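Local coordinates for protein lactaldehyde dehydrogenase (Escherichia coli, PDB 2IMP) that oxidises L-lactaldehyde irreversibly to L-lactate with NAD+, acts on glycolaldehyde as well, and works as a homotetramer in L-fucose and L-rhamnose degradation, at residues I86-G94 against F180-I191; M325-L334 against K361-L369. All blocks are in the same frame, centred on the assembly; numbering follows the deposited sequence.

Contact 1 (I86-G94 against F180-I191). With NAI (1,4-dihydronicotinamide adenine dinucleotide), chain D.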
loop_
_atom_site.group_PDB
_atom_site.type_symbol
_atom_site.label_atom_id
_atom_site.label_comp_id
_atom_site.label_asym_id
_atom_site.label_seq_id
_atom_site.Cartn_x
_atom_site.Cartn_y
_atom_site.Cartn_z
ATOM N N ILE A 86 -6.379 -36.556 12.715
ATOM C CA ILE A 86 -7.351 -35.614 12.179
ATOM C C ILE A 86 -7.778 -35.965 10.730
ATOM O O ILE A 86 -8.949 -35.847 10.367
ATOM C CB ILE A 86 -6.781 -34.169 12.228
ATOM C CG1 ILE A 86 -6.430 -33.810 13.677
ATOM C CG2 ILE A 86 -7.792 -33.171 11.674
ATOM C CD1 ILE A 86 -5.729 -32.480 13.828
ATOM N N SER A 87 -6.810 -36.393 9.920
ATOM C CA SER A 87 -7.095 -36.793 8.549
ATOM C C SER A 87 -8.133 -37.928 8.506
ATOM O O SER A 87 -9.056 -37.916 7.685
ATOM C CB SER A 87 -5.816 -37.268 7.853
ATOM O OG SER A 87 -4.880 -36.216 7.717
ATOM N N ALA A 88 -7.957 -38.895 9.407
ATOM C CA ALA A 88 -8.869 -40.023 9.506
ATOM C C ALA A 88 -10.287 -39.563 9.894
ATOM O O ALA A 88 -11.286 -40.082 9.385
ATOM C CB ALA A 88 -8.340 -41.039 10.529
ATOM N N LEU A 89 -10.353 -38.586 10.799
ATOM C CA LEU A 89 -11.636 -38.039 11.209
ATOM C C LEU A 89 -12.363 -37.421 10.014
ATOM O O LEU A 89 -13.563 -37.634 9.819
ATOM C CB LEU A 89 -11.452 -36.982 12.298
ATOM C CG LEU A 89 -10.942 -37.478 13.652
ATOM C CD1 LEU A 89 -10.673 -36.288 14.568
ATOM C CD2 LEU A 89 -11.973 -38.424 14.268
ATOM N N ILE A 90 -11.612 -36.672 9.210
ATOM C CA ILE A 90 -12.178 -36.047 8.024
ATOM C C ILE A 90 -12.656 -37.105 7.009
ATOM O O ILE A 90 -13.767 -37.021 6.477
ATOM C CB ILE A 90 -11.148 -35.104 7.355
ATOM C CG1 ILE A 90 -10.742 -34.008 8.349
ATOM C CG2 ILE A 90 -11.738 -34.491 6.088
ATOM C CD1 ILE A 90 -9.703 -33.036 7.812
ATOM N N VAL A 91 -11.801 -38.094 6.761
ATOM C CA VAL A 91 -12.151 -39.188 5.862
ATOM C C VAL A 91 -13.473 -39.858 6.296
ATOM O O VAL A 91 -14.415 -40.001 5.518
ATOM C CB VAL A 91 -11.056 -40.284 5.864
ATOM C CG1 VAL A 91 -11.516 -41.481 5.046
ATOM C CG2 VAL A 91 -9.751 -39.731 5.307
ATOM N N GLU A 92 -13.503 -40.235 7.570
ATOM C CA GLU A 92 -14.638 -40.894 8.193
ATOM C C GLU A 92 -15.990 -40.135 8.140
ATOM O O GLU A 92 -17.018 -40.714 7.785
ATOM C CB GLU A 92 -14.277 -41.207 9.645
ATOM C CG GLU A 92 -15.397 -41.810 10.459
ATOM C CD GLU A 92 -14.933 -42.206 11.842
ATOM O OE1 GLU A 92 -14.336 -41.349 12.531
ATOM O OE2 GLU A 92 -15.166 -43.371 12.240
ATOM N N GLU A 93 -15.984 -38.852 8.494
ATOM C CA GLU A 93 -17.224 -38.082 8.487
ATOM C C GLU A 93 -17.508 -37.292 7.187
ATOM O O GLU A 93 -18.668 -37.074 6.831
ATOM C CB GLU A 93 -17.256 -37.127 9.691
ATOM C CG GLU A 93 -16.285 -35.958 9.610
ATOM C CD GLU A 93 -16.202 -35.163 10.911
ATOM O OE1 GLU A 93 -17.212 -35.083 11.649
ATOM O OE2 GLU A 93 -15.120 -34.605 11.186
ATOM N N GLY A 94 -16.447 -36.887 6.491
ATOM C CA GLY A 94 -16.610 -36.123 5.266
ATOM C C GLY A 94 -16.646 -36.952 3.994
ATOM O O GLY A 94 -17.073 -36.468 2.940
ATOM N N PHE A 180 -22.882 -32.183 10.162
ATOM C CA PHE A 180 -22.452 -33.383 9.455
ATOM C C PHE A 180 -20.957 -33.701 9.622
ATOM O O PHE A 180 -20.541 -34.851 9.480
ATOM C CB PHE A 180 -22.746 -33.254 7.960
ATOM C CG PHE A 180 -24.188 -33.043 7.648
ATOM C CD1 PHE A 180 -25.128 -34.019 7.962
ATOM C CD2 PHE A 180 -24.618 -31.860 7.060
ATOM C CE1 PHE A 180 -26.478 -33.819 7.702
ATOM C CE2 PHE A 180 -25.964 -31.651 6.798
ATOM C CZ PHE A 180 -26.894 -32.633 7.118
ATOM N N THR A 181 -20.165 -32.673 9.917
ATOM C CA THR A 181 -18.723 -32.843 10.078
ATOM C C THR A 181 -18.122 -32.086 11.298
ATOM O O THR A 181 -17.228 -31.253 11.149
ATOM C CB THR A 181 -17.979 -32.385 8.792
ATOM O OG1 THR A 181 -18.267 -31.004 8.532
ATOM C CG2 THR A 181 -18.424 -33.208 7.589
ATOM N N PRO A 182 -18.605 -32.393 12.509
ATOM C CA PRO A 182 -18.117 -31.734 13.720
ATOM C C PRO A 182 -16.872 -32.371 14.380
ATOM O O PRO A 182 -16.157 -31.706 15.134
ATOM C CB PRO A 182 -19.323 -31.808 14.639
ATOM C CG PRO A 182 -19.842 -33.189 14.329
ATOM C CD PRO A 182 -19.775 -33.241 12.810
ATOM N N ASN A 183 -16.632 -33.646 14.099
ATOM C CA ASN A 183 -15.514 -34.354 14.710
ATOM C C ASN A 183 -14.138 -33.710 14.547
ATOM O O ASN A 183 -13.394 -33.581 15.522
ATOM C CB ASN A 183 -15.489 -35.800 14.228
ATOM C CG ASN A 183 -16.742 -36.541 14.618
ATOM O OD1 ASN A 183 -17.379 -36.195 15.611
ATOM N ND2 ASN A 183 -17.102 -37.562 13.850
ATOM N N ASN A 184 -13.814 -33.317 13.321
ATOM C CA ASN A 184 -12.547 -32.657 13.068
ATOM C C ASN A 184 -12.442 -31.351 13.881
ATOM O O ASN A 184 -11.358 -30.960 14.312
ATOM C CB ASN A 184 -12.405 -32.353 11.575
ATOM C CG ASN A 184 -13.442 -31.370 11.083
ATOM O OD1 ASN A 184 -13.273 -30.147 11.237
ATOM N ND2 ASN A 184 -14.514 -31.865 10.506
ATOM N N ALA A 185 -13.589 -30.706 14.092
ATOM C CA ALA A 185 -13.642 -29.469 14.861
ATOM C C ALA A 185 -13.403 -29.705 16.365
ATOM O O ALA A 185 -12.811 -28.871 17.051
ATOM C CB ALA A 185 -14.973 -28.781 14.650
ATOM N N ILE A 186 -13.891 -30.839 16.865
ATOM C CA ILE A 186 -13.662 -31.189 18.255
ATOM C C ILE A 186 -12.161 -31.420 18.478
ATOM O O ILE A 186 -11.597 -31.008 19.483
ATOM C CB ILE A 186 -14.440 -32.477 18.659
ATOM C CG1 ILE A 186 -15.921 -32.149 18.858
ATOM C CG2 ILE A 186 -13.850 -33.076 19.948
ATOM C CD1 ILE A 186 -16.184 -31.208 20.013
ATOM N N ALA A 187 -11.534 -32.085 17.513
ATOM C CA ALA A 187 -10.106 -32.324 17.589
ATOM C C ALA A 187 -9.336 -30.979 17.579
ATOM O O ALA A 187 -8.326 -30.816 18.262
ATOM C CB ALA A 187 -9.660 -33.206 16.429
ATOM N N PHE A 188 -9.841 -30.022 16.804
ATOM C CA PHE A 188 -9.219 -28.704 16.770
ATOM C C PHE A 188 -9.317 -28.033 18.149
ATOM O O PHE A 188 -8.356 -27.434 18.629
ATOM C CB PHE A 188 -9.889 -27.815 15.709
ATOM C CG PHE A 188 -9.180 -26.499 15.484
ATOM C CD1 PHE A 188 -9.270 -25.470 16.417
ATOM C CD2 PHE A 188 -8.420 -26.296 14.338
ATOM C CE1 PHE A 188 -8.606 -24.256 16.211
ATOM C CE2 PHE A 188 -7.752 -25.088 14.124
ATOM C CZ PHE A 188 -7.849 -24.067 15.060
ATOM N N ALA A 189 -10.488 -28.152 18.774
ATOM C CA ALA A 189 -10.702 -27.583 20.101
ATOM C C ALA A 189 -9.786 -28.217 21.179
ATOM O O ALA A 189 -9.292 -27.528 22.075
ATOM C CB ALA A 189 -12.170 -27.732 20.507
ATOM N N LYS A 190 -9.578 -29.530 21.081
ATOM C CA LYS A 190 -8.705 -30.213 22.025
ATOM C C LYS A 190 -7.273 -29.656 21.972
ATOM O O LYS A 190 -6.609 -29.515 23.000
ATOM C CB LYS A 190 -8.678 -31.718 21.743
ATOM C CG LYS A 190 -9.982 -32.439 22.043
ATOM C CD LYS A 190 -9.866 -33.926 21.705
ATOM C CE LYS A 190 -11.144 -34.692 22.045
ATOM N NZ LYS A 190 -10.996 -36.155 21.768
ATOM N N ILE A 191 -6.814 -29.348 20.761
ATOM C CA ILE A 191 -5.488 -28.768 20.587
ATOM C C ILE A 191 -5.418 -27.371 21.238
ATOM O O ILE A 191 -4.460 -27.041 21.937
ATOM C CB ILE A 191 -5.120 -28.683 19.088
ATOM C CG1 ILE A 191 -4.876 -30.100 18.552
ATOM C CG2 ILE A 191 -3.882 -27.795 18.891
ATOM C CD1 ILE A 191 -4.783 -30.194 17.048
HETATM P PA NAI D . -25.192 -25.149 4.365
HETATM O O1A NAI D . -25.469 -23.715 4.188
HETATM O O2A NAI D . -26.455 -26.016 4.299
HETATM O O5B NAI D . -24.446 -25.369 5.759
HETATM C C5B NAI D . -23.251 -24.698 6.128
HETATM C C4B NAI D . -23.318 -24.156 7.565
HETATM O O4B NAI D . -24.357 -23.185 7.709
HETATM C C3B NAI D . -23.607 -25.223 8.633
HETATM O O3B NAI D . -22.766 -25.021 9.765
HETATM C C2B NAI D . -25.086 -25.035 8.907
HETATM O O2B NAI D . -25.548 -25.531 10.136
HETATM C C1B NAI D . -25.249 -23.544 8.762
HETATM N N9A NAI D . -26.642 -23.115 8.439
HETATM C C8A NAI D . -27.599 -23.690 7.604
HETATM N N7A NAI D . -28.731 -22.924 7.645
HETATM C C5A NAI D . -28.519 -21.885 8.482
HETATM C C6A NAI D . -29.323 -20.802 8.894
HETATM N N6A NAI D . -30.569 -20.666 8.445
HETATM N N1A NAI D . -28.800 -19.863 9.796
HETATM C C2A NAI D . -27.490 -19.993 10.279
HETATM N N3A NAI D . -26.696 -21.074 9.863
HETATM C C4A NAI D . -27.204 -21.996 8.979
HETATM O O3 NAI D . -24.149 -25.523 3.204
HETATM P PN NAI D . -23.313 -26.892 3.036
HETATM O O1N NAI D . -22.606 -27.237 4.282
HETATM O O2N NAI D . -22.481 -26.738 1.795
HETATM O O5D NAI D . -24.513 -27.930 2.709
HETATM C C5D NAI D . -25.043 -28.875 3.604
HETATM C C4D NAI D . -26.174 -29.576 2.886
HETATM O O4D NAI D . -26.910 -30.353 3.826
HETATM C C3D NAI D . -27.266 -28.863 2.056
HETATM O O3D NAI D . -27.037 -29.062 0.675
HETATM C C2D NAI D . -28.578 -29.444 2.514
HETATM O O2D NAI D . -29.477 -29.680 1.454
HETATM C C1D NAI D . -28.149 -30.694 3.242
HETATM N N1N NAI D . -29.184 -31.114 4.241
HETATM C C2N NAI D . -29.127 -30.532 5.513
HETATM C C3N NAI D . -30.084 -30.901 6.496
HETATM C C7N NAI D . -30.039 -30.288 7.878
HETATM O O7N NAI D . -30.990 -30.676 8.813
HETATM N N7N NAI D . -29.128 -29.387 8.252
HETATM C C4N NAI D . -31.088 -31.867 6.154
HETATM C C5N NAI D . -31.130 -32.446 4.852
HETATM C C6N NAI D . -30.160 -32.056 3.901
HETATM O O HOH W 1 -14.946 -38.596 12.339
#

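Contact 2 (M325-L334 against K361-L369). With NAI (1,4-dihydronicotinamide adenine dinucleotide), chain D.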
loop_
_atom_site.group_PDB
_atom_site.type_symbol
_atom_site.label_atom_id
_atom_site.label_comp_id
_atom_site.label_asym_id
_atom_site.label_seq_id
_atom_site.Cartn_x
_atom_site.Cartn_y
_atom_site.Cartn_z
ATOM N N MET A 325 -12.554 -41.107 -5.854
ATOM C CA MET A 325 -13.803 -40.549 -5.362
ATOM C C MET A 325 -14.459 -41.295 -4.187
ATOM O O MET A 325 -14.487 -42.524 -4.152
ATOM C CB MET A 325 -14.793 -40.467 -6.519
ATOM C CG MET A 325 -16.170 -39.970 -6.146
ATOM S SD MET A 325 -17.160 -39.795 -7.628
ATOM C CE MET A 325 -16.246 -38.451 -8.430
ATOM N N GLY A 326 -14.976 -40.525 -3.235
ATOM C CA GLY A 326 -15.649 -41.102 -2.090
ATOM C C GLY A 326 -17.148 -40.908 -2.237
ATOM O O GLY A 326 -17.629 -40.560 -3.313
ATOM N N PRO A 327 -17.923 -41.123 -1.171
ATOM C CA PRO A 327 -19.374 -40.949 -1.262
ATOM C C PRO A 327 -19.794 -39.476 -1.060
ATOM O O PRO A 327 -19.001 -38.653 -0.597
ATOM C CB PRO A 327 -19.880 -41.819 -0.127
ATOM C CG PRO A 327 -18.845 -41.558 0.932
ATOM C CD PRO A 327 -17.542 -41.655 0.151
ATOM N N LEU A 328 -21.028 -39.157 -1.433
ATOM C CA LEU A 328 -21.542 -37.819 -1.212
ATOM C C LEU A 328 -21.815 -37.621 0.298
ATOM O O LEU A 328 -21.990 -38.607 1.020
ATOM C CB LEU A 328 -22.825 -37.601 -2.014
ATOM C CG LEU A 328 -22.690 -37.678 -3.535
ATOM C CD1 LEU A 328 -24.011 -37.274 -4.180
ATOM C CD2 LEU A 328 -21.577 -36.752 -4.003
ATOM N N ILE A 329 -21.852 -36.374 0.760
ATOM C CA ILE A 329 -22.047 -36.100 2.183
ATOM C C ILE A 329 -23.270 -36.771 2.857
ATOM O O ILE A 329 -23.137 -37.379 3.918
ATOM C CB ILE A 329 -22.086 -34.566 2.458
ATOM C CG1 ILE A 329 -21.955 -34.302 3.960
ATOM C CG2 ILE A 329 -23.374 -33.967 1.928
ATOM C CD1 ILE A 329 -20.672 -34.845 4.571
ATOM N N ASN A 330 -24.443 -36.660 2.243
ATOM C CA ASN A 330 -25.642 -37.262 2.818
ATOM C C ASN A 330 -26.734 -37.659 1.796
ATOM O O ASN A 330 -26.598 -37.423 0.596
ATOM C CB ASN A 330 -26.254 -36.323 3.863
ATOM C CG ASN A 330 -26.534 -34.936 3.310
ATOM O OD1 ASN A 330 -27.040 -34.787 2.197
ATOM N ND2 ASN A 330 -26.213 -33.909 4.096
ATOM N N ALA A 331 -27.807 -38.256 2.306
ATOM C CA ALA A 331 -28.924 -38.698 1.484
ATOM C C ALA A 331 -29.529 -37.608 0.581
ATOM O O ALA A 331 -29.693 -37.810 -0.622
ATOM C CB ALA A 331 -30.011 -39.293 2.375
ATOM N N ALA A 332 -29.865 -36.464 1.167
ATOM C CA ALA A 332 -30.440 -35.378 0.387
ATOM C C ALA A 332 -29.542 -34.949 -0.771
ATOM O O ALA A 332 -30.021 -34.637 -1.859
ATOM C CB ALA A 332 -30.720 -34.199 1.274
ATOM N N ALA A 333 -28.239 -34.933 -0.513
ATOM C CA ALA A 333 -27.270 -34.573 -1.534
ATOM C C ALA A 333 -27.353 -35.532 -2.732
ATOM O O ALA A 333 -27.420 -35.104 -3.887
ATOM C CB ALA A 333 -25.864 -34.588 -0.946
ATOM N N LEU A 334 -27.358 -36.828 -2.427
ATOM C CA LEU A 334 -27.467 -37.854 -3.453
ATOM C C LEU A 334 -28.771 -37.710 -4.259
ATOM O O LEU A 334 -28.759 -37.727 -5.488
ATOM C CB LEU A 334 -27.406 -39.245 -2.816
ATOM C CG LEU A 334 -27.514 -40.447 -3.761
ATOM C CD1 LEU A 334 -26.414 -40.382 -4.809
ATOM C CD2 LEU A 334 -27.407 -41.730 -2.967
ATOM N N LYS A 361 -25.559 -49.328 0.553
ATOM C CA LYS A 361 -24.991 -48.591 1.681
ATOM C C LYS A 361 -24.215 -47.320 1.270
ATOM O O LYS A 361 -23.531 -47.305 0.250
ATOM C CB LYS A 361 -24.060 -49.500 2.486
ATOM C CG LYS A 361 -24.757 -50.613 3.251
ATOM C CD LYS A 361 -25.611 -50.056 4.378
ATOM C CE LYS A 361 -26.195 -51.170 5.231
ATOM N NZ LYS A 361 -26.984 -50.633 6.375
ATOM N N GLY A 362 -24.329 -46.269 2.076
ATOM C CA GLY A 362 -23.635 -45.032 1.765
ATOM C C GLY A 362 -24.333 -44.265 0.658
ATOM O O GLY A 362 -25.389 -44.681 0.185
ATOM N N TYR A 363 -23.747 -43.147 0.242
ATOM C CA TYR A 363 -24.340 -42.331 -0.810
ATOM C C TYR A 363 -23.425 -42.127 -2.025
ATOM O O TYR A 363 -22.802 -41.076 -2.178
ATOM C CB TYR A 363 -24.748 -40.971 -0.242
ATOM C CG TYR A 363 -25.312 -41.071 1.150
ATOM C CD1 TYR A 363 -24.504 -40.849 2.267
ATOM C CD2 TYR A 363 -26.630 -41.461 1.359
ATOM C CE1 TYR A 363 -24.994 -41.022 3.554
ATOM C CE2 TYR A 363 -27.130 -41.641 2.642
ATOM C CZ TYR A 363 -26.308 -41.422 3.735
ATOM O OH TYR A 363 -26.791 -41.629 5.006
ATOM N N TYR A 364 -23.362 -43.134 -2.887
ATOM C CA TYR A 364 -22.508 -43.048 -4.058
ATOM C C TYR A 364 -23.198 -42.705 -5.384
ATOM O O TYR A 364 -24.287 -43.196 -5.686
ATOM C CB TYR A 364 -21.737 -44.356 -4.244
ATOM C CG TYR A 364 -20.889 -44.736 -3.063
ATOM C CD1 TYR A 364 -21.430 -45.438 -1.986
ATOM C CD2 TYR A 364 -19.543 -44.376 -3.009
ATOM C CE1 TYR A 364 -20.651 -45.769 -0.884
ATOM C CE2 TYR A 364 -18.757 -44.701 -1.914
ATOM C CZ TYR A 364 -19.312 -45.396 -0.859
ATOM O OH TYR A 364 -18.524 -45.716 0.219
ATOM N N TYR A 365 -22.545 -41.842 -6.151
ATOM C CA TYR A 365 -23.018 -41.465 -7.469
ATOM C C TYR A 365 -21.859 -41.541 -8.477
ATOM O O TYR A 365 -20.820 -40.916 -8.282
ATOM C CB TYR A 365 -23.612 -40.056 -7.477
ATOM C CG TYR A 365 -24.481 -39.814 -8.692
ATOM C CD1 TYR A 365 -25.783 -40.310 -8.748
ATOM C CD2 TYR A 365 -23.978 -39.160 -9.817
ATOM C CE1 TYR A 365 -26.562 -40.167 -9.894
ATOM C CE2 TYR A 365 -24.748 -39.012 -10.970
ATOM C CZ TYR A 365 -26.038 -39.523 -11.000
ATOM O OH TYR A 365 -26.790 -39.418 -12.144
ATOM N N PRO A 366 -22.031 -42.308 -9.556
ATOM C CA PRO A 366 -20.987 -42.464 -10.570
ATOM C C PRO A 366 -20.588 -41.199 -11.354
ATOM O O PRO A 366 -21.420 -40.334 -11.630
ATOM C CB PRO A 366 -21.565 -43.538 -11.484
ATOM C CG PRO A 366 -23.021 -43.200 -11.473
ATOM C CD PRO A 366 -23.281 -42.956 -9.995
ATOM N N PRO A 367 -19.297 -41.087 -11.704
ATOM C CA PRO A 367 -18.841 -39.926 -12.461
ATOM C C PRO A 367 -19.753 -39.850 -13.701
ATOM O O PRO A 367 -19.850 -40.804 -14.474
ATOM C CB PRO A 367 -17.403 -40.293 -12.809
ATOM C CG PRO A 367 -16.972 -41.057 -11.605
ATOM C CD PRO A 367 -18.163 -41.958 -11.349
ATOM N N THR A 368 -20.422 -38.721 -13.869
ATOM C CA THR A 368 -21.338 -38.565 -14.980
ATOM C C THR A 368 -20.961 -37.476 -15.990
ATOM O O THR A 368 -20.658 -36.343 -15.623
ATOM C CB THR A 368 -22.754 -38.289 -14.453
ATOM O OG1 THR A 368 -23.159 -39.375 -13.611
ATOM C CG2 THR A 368 -23.739 -38.133 -15.599
ATOM N N LEU A 369 -20.970 -37.851 -17.263
ATOM C CA LEU A 369 -20.658 -36.929 -18.339
ATOM C C LEU A 369 -21.878 -36.643 -19.231
ATOM O O LEU A 369 -22.429 -37.555 -19.848
ATOM C CB LEU A 369 -19.522 -37.488 -19.195
ATOM C CG LEU A 369 -19.126 -36.650 -20.412
ATOM C CD1 LEU A 369 -18.708 -35.258 -19.966
ATOM C CD2 LEU A 369 -17.996 -37.339 -21.156
HETATM P PA NAI D . -25.192 -25.149 4.365
HETATM O O1A NAI D . -25.469 -23.715 4.188
HETATM O O2A NAI D . -26.455 -26.016 4.299
HETATM O O5B NAI D . -24.446 -25.369 5.759
HETATM C C5B NAI D . -23.251 -24.698 6.128
HETATM C C4B NAI D . -23.318 -24.156 7.565
HETATM O O4B NAI D . -24.357 -23.185 7.709
HETATM C C3B NAI D . -23.607 -25.223 8.633
HETATM O O3B NAI D . -22.766 -25.021 9.765
HETATM C C2B NAI D . -25.086 -25.035 8.907
HETATM O O2B NAI D . -25.548 -25.531 10.136
HETATM C C1B NAI D . -25.249 -23.544 8.762
HETATM N N9A NAI D . -26.642 -23.115 8.439
HETATM C C8A NAI D . -27.599 -23.690 7.604
HETATM N N7A NAI D . -28.731 -22.924 7.645
HETATM C C5A NAI D . -28.519 -21.885 8.482
HETATM C C6A NAI D . -29.323 -20.802 8.894
HETATM N N6A NAI D . -30.569 -20.666 8.445
HETATM N N1A NAI D . -28.800 -19.863 9.796
HETATM C C2A NAI D . -27.490 -19.993 10.279
HETATM N N3A NAI D . -26.696 -21.074 9.863
HETATM C C4A NAI D . -27.204 -21.996 8.979
HETATM O O3 NAI D . -24.149 -25.523 3.204
HETATM P PN NAI D . -23.313 -26.892 3.036
HETATM O O1N NAI D . -22.606 -27.237 4.282
HETATM O O2N NAI D . -22.481 -26.738 1.795
HETATM O O5D NAI D . -24.513 -27.930 2.709
HETATM C C5D NAI D . -25.043 -28.875 3.604
HETATM C C4D NAI D . -26.174 -29.576 2.886
HETATM O O4D NAI D . -26.910 -30.353 3.826
HETATM C C3D NAI D . -27.266 -28.863 2.056
HETATM O O3D NAI D . -27.037 -29.062 0.675
HETATM C C2D NAI D . -28.578 -29.444 2.514
HETATM O O2D NAI D . -29.477 -29.680 1.454
HETATM C C1D NAI D . -28.149 -30.694 3.242
HETATM N N1N NAI D . -29.184 -31.114 4.241
HETATM C C2N NAI D . -29.127 -30.532 5.513
HETATM C C3N NAI D . -30.084 -30.901 6.496
HETATM C C7N NAI D . -30.039 -30.288 7.878
HETATM O O7N NAI D . -30.990 -30.676 8.813
HETATM N N7N NAI D . -29.128 -29.387 8.252
HETATM C C4N NAI D . -31.088 -31.867 6.154
HETATM C C5N NAI D . -31.130 -32.446 4.852
HETATM C C6N NAI D . -30.160 -32.056 3.901
#

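Contact 1 (I86-G94 against F180-I191)
Glu93 meets the N-terminal part of helix 183-195 with its carboxylate, which takes three hydrogen bonds. Glu93 OE1 accepts from Asn183 N at 2.9 Å and Glu93 OE2 from Asn184 N at 2.8 Å, each through its syn lone pair, so the carboxylate clasps two successive backbone amides. Asn184 ND2 adds a third bond, 2.9 Å to Glu93 OE2, arriving from above the carboxylate plane. With CG wedged between its own N and C (chi1 71°) and an extended chain beyond, Glu93 reaches across to the facing helix. These donors would probably stabilise its negative charge. Replacing it with an alanine would probably leave the backbone amides of Asn183 and Asn184 without this acceptor and the Asn184 side-chain amide, keeping its weak bond to Thr181 O, freer to turn.

A water accepts from Asn183 ND2 and donates to Leu89 O and Glu92 OE1; Asn183 OD1 turns instead to Ser36 OG.

Apolar contacts follow where the short helical axes, roughly antiparallel (156°), come within 9.1 Å. Leu89 CD1 sits 3.7 Å from Ala187 CB, and Ile86 and Ile191 meet tip to tip, CD1 to CD1 at 4.1 Å.

Phe180 touches NADH. Helix 183-195 is the beta-alpha-beta crossover between parallel strands 172-176 and 202-204 of the Rossmann-type NAD-binding domain; helix 83-94 packs on it, flanked by helices 155-168 and 98-116 and strand 34-39.

Contact 2 (M325-L334 against K361-L369)
Tyr363 CG stands anti to its own carbonyl carbon (chi1 -38°), which lays the ring against the first turn of helix 331-346, while Leu334 CG, anti to the backbone N (chi1 180°), brings its two methyls onto the chain of Tyr363 to Tyr365. This is an N-capped helix start resting on an extended segment that leads into strand 368-371, in the catalytic domain of the aldehyde dehydrogenase fold.

One face of the Tyr363 ring takes the backbone of the capping turn. Asn330 CA makes a CH-pi contact 4.0 Å from the ring centroid, and Ala331 N lies over the same ring toward its rim. Leu334 CD2 instead approaches the rim of the ring edge-on and reaches Tyr363 CB at 3.9 Å; its other branch, CD1, touches Tyr365 CB.

Before the turn in sequence, Pro327 runs alongside Tyr364 and makes a second CH-pi contact, its CB 3.7 Å from the centroid of the Tyr364 ring and over the face. At the far end the bent chain of Met325 brings CE to Pro367 CG at 4.2 Å.

A single backbone hydrogen bond, Leu328 N to Tyr363 O (2.7 Å, 164°), ties the segments together. On the cofactor side Ala332 CB approaches C6N of the nicotinamide ring. The cap itself closes with Asn330 OD1 accepting from Ala333 N at 3.0 Å, the donor almost in line with the side-chain carbonyl.

Both contacts are largely buried and both touch NADH, but contact 1 pairs two helices in the NAD-binding domain, whereas contact 2 sets a loop and helix start against an extended segment in the catalytic domain. They meet beside the cofactor, where Phe180 CZ packs 3.4 Å from Asn330 ND2 and Ile329 CD1 reaches Thr181 CG2. The first combines a carboxylate-to-amide grip and a bridging water with an apolar seam, and none of its touching residues is exposed. The second is mainly aromatic and aliphatic packing with a single backbone bond across it; its helix is capped by its own preceding asparagine, and Ala331 forms an exposed margin.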